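Local coordinates for sister chromatid cohesion protein (Chaetomium thermophilum, PDB 5T8V) that probably acts, as the C-terminal part of the cohesin loader Scc2, in loading cohesin onto chromatin, at residues T414-P419 / S464-H469. Residues are numbered along the deposited sequence; the frame is centred on the assembly and turned at random.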
ATOM      1  N   THR A 414     -19.014   9.234 -15.364  1.00 15.08           N
ATOM      2  CA  THR A 414     -19.601  10.569 -15.306  1.00 15.17           C
ATOM      3  C   THR A 414     -21.122  10.505 -15.335  1.00 15.66           C
ATOM      4  O   THR A 414     -21.797  11.258 -14.623  1.00 17.68           O
ATOM      5  CB  THR A 414     -19.077  11.421 -16.464  1.00 15.82           C
ATOM      6  OG1 THR A 414     -17.683  11.687 -16.267  1.00 16.94           O
ATOM      7  CG2 THR A 414     -19.831  12.748 -16.564  1.00 16.54           C
ATOM      8  N   CYS A 415     -21.679   9.609 -16.147  1.00 18.26           N
ATOM      9  CA  CYS A 415     -23.119   9.494 -16.315  1.00 17.23           C
ATOM     10  C   CYS A 415     -23.742   8.444 -15.404  1.00 15.41           C
ATOM     11  O   CYS A 415     -24.936   8.165 -15.538  1.00 15.04           O
ATOM     12  CB  CYS A 415     -23.451   9.158 -17.771  1.00 18.14           C
ATOM     13  SG  CYS A 415     -22.970  10.418 -18.960  1.00 20.49           S
ATOM     14  N   LEU A 416     -22.967   7.861 -14.486  1.00 13.68           N
ATOM     15  CA  LEU A 416     -23.478   6.774 -13.656  1.00 11.69           C
ATOM     16  C   LEU A 416     -24.757   7.180 -12.933  1.00 12.03           C
ATOM     17  O   LEU A 416     -25.785   6.502 -13.035  1.00 12.06           O
ATOM     18  CB  LEU A 416     -22.408   6.341 -12.651  1.00 11.42           C
ATOM     19  CG  LEU A 416     -22.820   5.292 -11.610  1.00 11.84           C
ATOM     20  CD1 LEU A 416     -23.286   4.001 -12.273  1.00 11.75           C
ATOM     21  CD2 LEU A 416     -21.670   5.011 -10.658  1.00 12.63           C
ATOM     22  N   ASP A 417     -24.712   8.292 -12.198  1.00 14.98           N
ATOM     23  CA  ASP A 417     -25.845   8.739 -11.398  1.00 14.97           C
ATOM     24  C   ASP A 417     -26.729   9.731 -12.138  1.00 14.44           C
ATOM     25  O   ASP A 417     -27.408  10.546 -11.501  1.00 14.99           O
ATOM     26  CB  ASP A 417     -25.353   9.342 -10.080  1.00 17.26           C
ATOM     27  CG  ASP A 417     -24.464  10.554 -10.282  1.00 21.66           C
ATOM     28  OD1 ASP A 417     -23.818  10.656 -11.348  1.00 24.58           O
ATOM     29  OD2 ASP A 417     -24.406  11.406  -9.368  1.00 22.30           O
ATOM     30  N   ASN A 418     -26.747   9.680 -13.470  1.00 11.24           N
ATOM     31  CA  ASN A 418     -27.571  10.583 -14.259  1.00 11.64           C
ATOM     32  C   ASN A 418     -28.801   9.830 -14.743  1.00 12.62           C
ATOM     33  O   ASN A 418     -28.662   8.899 -15.551  1.00 12.25           O
ATOM     34  CB  ASN A 418     -26.782  11.132 -15.443  1.00 12.01           C
ATOM     35  CG  ASN A 418     -27.509  12.253 -16.153  1.00 14.64           C
ATOM     36  OD1 ASN A 418     -28.739  12.265 -16.221  1.00 14.45           O
ATOM     37  ND2 ASN A 418     -26.753  13.206 -16.680  1.00 16.72           N
ATOM     38  N   PRO A 419     -30.013  10.179 -14.297  1.00 13.63           N
ATOM     39  CA  PRO A 419     -31.195   9.414 -14.735  1.00 14.22           C
ATOM     40  C   PRO A 419     -31.444   9.484 -16.229  1.00 15.35           C
ATOM     41  O   PRO A 419     -32.190   8.648 -16.754  1.00 15.06           O
ATOM     42  CB  PRO A 419     -32.343  10.052 -13.941  1.00 13.98           C
ATOM     43  CG  PRO A 419     -31.848  11.405 -13.561  1.00 13.77           C
ATOM     44  CD  PRO A 419     -30.374  11.261 -13.365  1.00 13.72           C
ATOM     45  N   SER A 464     -17.836   4.629  -4.305  1.00 13.91           N
ATOM     46  CA  SER A 464     -17.630   5.308  -3.030  1.00 14.77           C
ATOM     47  C   SER A 464     -18.146   6.740  -3.087  1.00 14.82           C
ATOM     48  O   SER A 464     -18.850   7.201  -2.177  1.00 15.03           O
ATOM     49  CB  SER A 464     -16.147   5.281  -2.666  1.00 15.97           C
ATOM     50  OG  SER A 464     -15.922   5.860  -1.393  1.00 16.95           O
ATOM     51  N   LYS A 465     -17.808   7.459  -4.158  1.00 21.88           N
ATOM     52  CA  LYS A 465     -18.301   8.822  -4.321  1.00 22.58           C
ATOM     53  C   LYS A 465     -19.822   8.854  -4.376  1.00 20.90           C
ATOM     54  O   LYS A 465     -20.452   9.737  -3.782  1.00 22.24           O
ATOM     55  CB  LYS A 465     -17.698   9.448  -5.577  1.00 24.18           C
ATOM     56  CG  LYS A 465     -18.497  10.619  -6.119  1.00 26.35           C
ATOM     57  CD  LYS A 465     -17.685  11.478  -7.067  1.00 29.34           C
ATOM     58  CE  LYS A 465     -18.585  12.436  -7.832  1.00 31.75           C
ATOM     59  NZ  LYS A 465     -19.630  13.056  -6.956  1.00 32.98           N
ATOM     60  N   LEU A 466     -20.435   7.898  -5.075  1.00 13.71           N
ATOM     61  CA  LEU A 466     -21.893   7.867  -5.140  1.00 13.03           C
ATOM     62  C   LEU A 466     -22.500   7.680  -3.755  1.00 14.11           C
ATOM     63  O   LEU A 466     -23.479   8.348  -3.403  1.00 14.58           O
ATOM     64  CB  LEU A 466     -22.357   6.759  -6.084  1.00 11.54           C
ATOM     65  CG  LEU A 466     -23.872   6.589  -6.215  1.00 14.40           C
ATOM     66  CD1 LEU A 466     -24.258   6.341  -7.655  1.00 14.46           C
ATOM     67  CD2 LEU A 466     -24.357   5.447  -5.353  1.00 15.68           C
ATOM     68  N   ARG A 467     -21.930   6.780  -2.953  1.00 13.04           N
ATOM     69  CA  ARG A 467     -22.462   6.535  -1.617  1.00 13.50           C
ATOM     70  C   ARG A 467     -22.326   7.774  -0.740  1.00 14.48           C
ATOM     71  O   ARG A 467     -23.268   8.160  -0.033  1.00 14.79           O
ATOM     72  CB  ARG A 467     -21.750   5.336  -0.992  1.00 14.66           C
ATOM     73  CG  ARG A 467     -22.160   4.010  -1.610  1.00 15.69           C
ATOM     74  CD  ARG A 467     -21.084   2.952  -1.466  1.00 18.82           C
ATOM     75  NE  ARG A 467     -20.614   2.836  -0.092  1.00 22.50           N
ATOM     76  CZ  ARG A 467     -21.313   2.285   0.896  1.00 24.33           C
ATOM     77  NH1 ARG A 467     -22.530   1.804   0.668  1.00 23.23           N
ATOM     78  NH2 ARG A 467     -20.796   2.225   2.117  1.00 26.52           N
ATOM     79  N   GLY A 468     -21.158   8.418  -0.778  1.00 15.16           N
ATOM     80  CA  GLY A 468     -20.994   9.660  -0.041  1.00 16.26           C
ATOM     81  C   GLY A 468     -22.005  10.709  -0.461  1.00 16.18           C
ATOM     82  O   GLY A 468     -22.606  11.382   0.382  1.00 16.90           O
ATOM     83  N   HIS A 469     -22.216  10.853  -1.771  1.00 19.58           N
ATOM     84  CA  HIS A 469     -23.177  11.833  -2.263  1.00 20.48           C
ATOM     85  C   HIS A 469     -24.586  11.504  -1.785  1.00 20.61           C
ATOM     86  O   HIS A 469     -25.365  12.408  -1.462  1.00 21.22           O
ATOM     87  CB  HIS A 469     -23.122  11.900  -3.789  1.00 20.45           C
ATOM     88  CG  HIS A 469     -23.915  13.027  -4.375  1.00 22.68           C
ATOM     89  ND1 HIS A 469     -24.004  14.266  -3.777  1.00 24.21           N
ATOM     90  CD2 HIS A 469     -24.650  13.104  -5.510  1.00 22.75           C
ATOM     91  CE1 HIS A 469     -24.763  15.055  -4.515  1.00 24.73           C
ATOM     92  NE2 HIS A 469     -25.167  14.376  -5.573  1.00 23.63           N
TER
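The imidazole of His469 and the carboxylate of Asp417 are the two flat groups here, and they meet obliquely: OD2 of Asp417 lies 4.2 Å from CD2 of the His469 ring. OD2 of Asp417 and the ring nitrogen NE2 of His469 stay 4.9 Å apart, so the two only adjoin. What grips the carboxylate is Lys594, in a salt bridge to the same OD2; His469 also packs on that lysine, which ties both groups to helix 590-602. A second lysine, Lys465, brings its NZ to 5.6 Å from OD2 of Asp417, too far for a pair but close enough that it may add to the positive field around the acid.

In the largely helical HEAT-repeat array of this fragment, residues 414-419 leave helix 402-414 for helix 423-440, and a type I turn from Cys415 to Asn418, closed by Asn418 N to Cys415 O at 3.1 Å, presents Leu416 and Asp417 to helix 446-474.

Next to these polar groups, Leu466 supplies the apolar part of the contact. CD1 of Leu466 sits 4.0 Å from CB of Asp417 and 4.2 Å from CD2 of Leu416, reaching both neighbours with one branch. CG of Leu466, turned anti to its backbone N (chi1 178°), carries that methyl out toward the loop, and the two leucine side chains run roughly perpendicular to each other. Leu601 and Leu602 of helix 590-602 also pack on Leu466, while Phe606 lies against Leu416.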